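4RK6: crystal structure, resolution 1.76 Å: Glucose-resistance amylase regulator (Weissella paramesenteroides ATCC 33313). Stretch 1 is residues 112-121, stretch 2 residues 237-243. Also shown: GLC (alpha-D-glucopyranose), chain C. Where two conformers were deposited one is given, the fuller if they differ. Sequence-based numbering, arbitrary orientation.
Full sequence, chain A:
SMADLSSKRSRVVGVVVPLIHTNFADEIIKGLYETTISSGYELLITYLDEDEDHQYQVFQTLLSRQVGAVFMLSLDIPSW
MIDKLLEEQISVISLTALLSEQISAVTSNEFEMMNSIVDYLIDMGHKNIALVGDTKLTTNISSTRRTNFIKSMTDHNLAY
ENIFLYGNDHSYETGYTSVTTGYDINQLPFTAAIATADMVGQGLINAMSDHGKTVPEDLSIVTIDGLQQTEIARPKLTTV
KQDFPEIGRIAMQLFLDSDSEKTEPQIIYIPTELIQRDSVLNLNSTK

Stretch 1 (112-121) EMMNSIVDYL
Stretch 2, residues 237-243: LTTVKQD

Residues 112-121 form one unbroken length of α-helix, phi and psi near -63° and -44°, and a strand that includes Thr 239 and Val 240 packs against it. The two run nearly antiparallel, at 155°, with axes 9.6 Å apart at closest approach, and register is set by Met 113 and Val 240, whose CA atoms lie 6.9 Å apart. No direct hydrogen bond crosses between them; side-chain packing and one water join them, burying 253 Å².

Leu 237 (-91/127; m,t) leads in without touching the helix. Thr 238 (-63/136; chi1 m) points toward it and serves two ends: its methyl CG2 lies 4.3 Å from Tyr 120 CE2, oblique to the ring, while a water bridges the hydroxyls, 2.6 Å from Thr 238 OG1 and 2.8 Å from Tyr 120 OH. Tyr 120 (chi1 t, chi2 62°) is long enough to reach this water. Thr 239 (-154/148; t) points away, as strand alternation requires.

Val 240 (-87/111; chi1 t, 171°) is the centre of the contact. Its compact, branched side chain offers CG2 to Ile 117 CG1 at 3.4 Å and CG1 to Met 113 SE at 3.8 Å. Ile 117 (m,t) and selenomethionine Met 113 (m,t,m) are buried, apolar and directed toward the strand, so they pack without stranding polar groups; Met 113's long chain lets SE also reach Gln 242 CG, at 3.9 Å. Ser 116 (chi1 p) also points toward the strand, its OG 3.9 Å from Val 240 CG2; that small hydroxyl is satisfied within its own helix, donating to Met 113 O at 2.7 Å.

Lys 241 (-85/120; t,t,t,m) points away and remains partly exposed. Gln 242 (-86/146; m,t, chi3 56°) leaves sideways, but its end comes nearer the helix: apolar CG packs on SE while amide NE2 donates to glucose O3 at 3.0 Å. Asp 243 (-92/76; t) caps the next helix.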

# COMPACT_ATOMS: atom_id res chain seq x y z
N GLU A 112 -11.48 2.40 -23.42
CA GLU A 112 -12.60 1.53 -23.05
C GLU A 112 -12.97 1.71 -21.59
O GLU A 112 -14.18 1.76 -21.26
CB GLU A 112 -12.25 0.08 -23.32
CG GLU A 112 -13.43 -0.88 -23.25
CD GLU A 112 -13.02 -2.31 -23.57
OE1 GLU A 112 -13.34 -3.22 -22.77
OE2 GLU A 112 -12.36 -2.54 -24.61
N MSE A 113 -11.97 1.78 -20.70
CA MSE A 113 -12.24 2.02 -19.26
C MSE A 113 -13.00 3.28 -19.10
O MSE A 113 -14.09 3.29 -18.50
CB MSE A 113 -10.98 2.13 -18.41
CG MSE A 113 -10.28 0.79 -18.25
SE MSE A 113 -9.01 0.91 -16.75
CE MSE A 113 -7.59 1.91 -17.70
N MSE A 114 -12.48 4.36 -19.66
CA MSE A 114 -13.10 5.68 -19.48
C MSE A 114 -14.46 5.75 -20.10
O MSE A 114 -15.40 6.28 -19.51
CB MSE A 114 -12.24 6.78 -20.07
CG MSE A 114 -12.84 8.16 -19.84
SE MSE A 114 -12.80 8.64 -17.92
CE MSE A 114 -10.86 8.66 -17.74
N ASN A 115 -14.58 5.24 -21.31
CA ASN A 115 -15.84 5.26 -21.99
C ASN A 115 -16.92 4.43 -21.26
O ASN A 115 -18.07 4.83 -21.22
CB ASN A 115 -15.67 4.80 -23.42
CG ASN A 115 -16.87 5.09 -24.25
OD1 ASN A 115 -17.24 6.26 -24.43
ND2 ASN A 115 -17.52 4.04 -24.73
N SER A 116 -16.55 3.31 -20.65
CA SER A 116 -17.50 2.52 -19.87
C SER A 116 -18.03 3.33 -18.69
O SER A 116 -19.17 3.23 -18.34
CB SER A 116 -16.88 1.19 -19.40
OG SER A 116 -15.98 1.36 -18.31
N ILE A 117 -17.19 4.14 -18.08
CA ILE A 117 -17.62 4.89 -16.90
C ILE A 117 -18.57 6.02 -17.32
O ILE A 117 -19.59 6.22 -16.71
CB ILE A 117 -16.43 5.49 -16.12
CG1 ILE A 117 -15.52 4.36 -15.61
CG2 ILE A 117 -16.93 6.38 -15.01
CD1 ILE A 117 -14.19 4.85 -15.08
N VAL A 118 -18.20 6.74 -18.37
CA VAL A 118 -19.01 7.84 -18.86
C VAL A 118 -20.35 7.30 -19.33
O VAL A 118 -21.39 7.86 -19.02
CB VAL A 118 -18.27 8.58 -19.99
CG1 VAL A 118 -19.21 9.53 -20.72
CG2 VAL A 118 -17.08 9.33 -19.45
N ASP A 119 -20.34 6.18 -20.05
CA ASP A 119 -21.59 5.58 -20.51
C ASP A 119 -22.55 5.24 -19.36
O ASP A 119 -23.75 5.51 -19.40
CB ASP A 119 -21.30 4.34 -21.34
CG ASP A 119 -22.40 4.03 -22.31
OD1 ASP A 119 -22.69 4.88 -23.18
OD2 ASP A 119 -22.98 2.95 -22.19
N TYR A 120 -21.99 4.64 -18.32
CA TYR A 120 -22.74 4.29 -17.13
C TYR A 120 -23.28 5.53 -16.42
O TYR A 120 -24.46 5.58 -16.06
CB TYR A 120 -21.85 3.47 -16.17
CG TYR A 120 -22.50 3.19 -14.86
CD1 TYR A 120 -23.67 2.46 -14.79
CD2 TYR A 120 -21.96 3.67 -13.68
CE1 TYR A 120 -24.29 2.20 -13.57
CE2 TYR A 120 -22.57 3.42 -12.47
CZ TYR A 120 -23.72 2.70 -12.41
OH TYR A 120 -24.28 2.48 -11.17
N LEU A 121 -22.44 6.53 -16.21
CA LEU A 121 -22.89 7.72 -15.50
C LEU A 121 -24.00 8.45 -16.26
O LEU A 121 -24.96 8.91 -15.66
CB LEU A 121 -21.74 8.67 -15.22
CG LEU A 121 -20.79 8.20 -14.10
CD1 LEU A 121 -19.60 9.13 -13.96
CD2 LEU A 121 -21.50 8.06 -12.78
N LEU A 237 -17.08 1.98 -2.93
CA LEU A 237 -16.93 2.70 -4.19
C LEU A 237 -17.16 1.83 -5.41
O LEU A 237 -16.54 0.77 -5.57
CB LEU A 237 -15.54 3.34 -4.28
CG LEU A 237 -15.36 4.57 -3.40
CD1 LEU A 237 -13.88 4.78 -3.07
CD2 LEU A 237 -15.96 5.81 -4.08
N THR A 238 -18.05 2.32 -6.25
CA THR A 238 -18.21 1.82 -7.62
C THR A 238 -16.89 2.10 -8.34
O THR A 238 -16.28 3.18 -8.17
CB THR A 238 -19.40 2.51 -8.27
OG1 THR A 238 -20.59 2.10 -7.56
CG2 THR A 238 -19.55 2.13 -9.74
N THR A 239 -16.41 1.12 -9.10
CA THR A 239 -15.05 1.18 -9.59
C THR A 239 -14.88 0.38 -10.89
O THR A 239 -15.57 -0.64 -11.11
CB THR A 239 -14.07 0.69 -8.51
OG1 THR A 239 -12.73 0.98 -8.88
CG2 THR A 239 -14.22 -0.83 -8.23
N VAL A 240 -13.97 0.84 -11.76
CA VAL A 240 -13.43 -0.02 -12.83
C VAL A 240 -12.25 -0.77 -12.27
O VAL A 240 -11.18 -0.21 -11.98
CB VAL A 240 -13.04 0.75 -14.11
CG1 VAL A 240 -12.28 -0.16 -15.10
CG2 VAL A 240 -14.28 1.32 -14.77
N LYS A 241 -12.44 -2.07 -12.12
CA LYS A 241 -11.40 -2.92 -11.59
C LYS A 241 -10.45 -3.37 -12.68
O LYS A 241 -10.87 -4.02 -13.64
CB LYS A 241 -11.98 -4.15 -10.91
CG LYS A 241 -10.93 -4.90 -10.10
CD LYS A 241 -11.57 -6.04 -9.33
CE LYS A 241 -10.82 -6.37 -8.05
NZ LYS A 241 -9.47 -6.88 -8.35
N GLN A 242 -9.18 -3.03 -12.53
CA GLN A 242 -8.13 -3.56 -13.42
C GLN A 242 -7.64 -4.89 -12.89
O GLN A 242 -7.56 -5.11 -11.67
CB GLN A 242 -6.95 -2.61 -13.50
CG GLN A 242 -7.32 -1.21 -13.97
CD GLN A 242 -6.12 -0.46 -14.53
OE1 GLN A 242 -5.46 -0.94 -15.44
NE2 GLN A 242 -5.79 0.67 -13.93
N ASP A 243 -7.29 -5.78 -13.80
CA ASP A 243 -6.73 -7.05 -13.41
C ASP A 243 -5.21 -6.96 -13.36
O ASP A 243 -4.52 -7.42 -14.28
CB ASP A 243 -7.24 -8.13 -14.38
CG ASP A 243 -7.05 -9.55 -13.84
OD1 ASP A 243 -6.30 -9.74 -12.86
OD2 ASP A 243 -7.67 -10.47 -14.42
C1 GLC C . -0.82 4.42 -12.99
C2 GLC C . -1.36 3.31 -13.91
C3 GLC C . -2.86 3.37 -14.09
C4 GLC C . -3.54 3.55 -12.72
C5 GLC C . -3.04 4.86 -12.12
C6 GLC C . -3.64 5.12 -10.74
O1 GLC C . -0.70 5.55 -13.77
O2 GLC C . -0.77 3.40 -15.20
O3 GLC C . -3.23 2.13 -14.67
O4 GLC C . -4.93 3.53 -12.88
O5 GLC C . -1.65 4.80 -11.91
O6 GLC C . -3.29 4.11 -9.84
O HOH W 1 -22.92 2.10 -8.80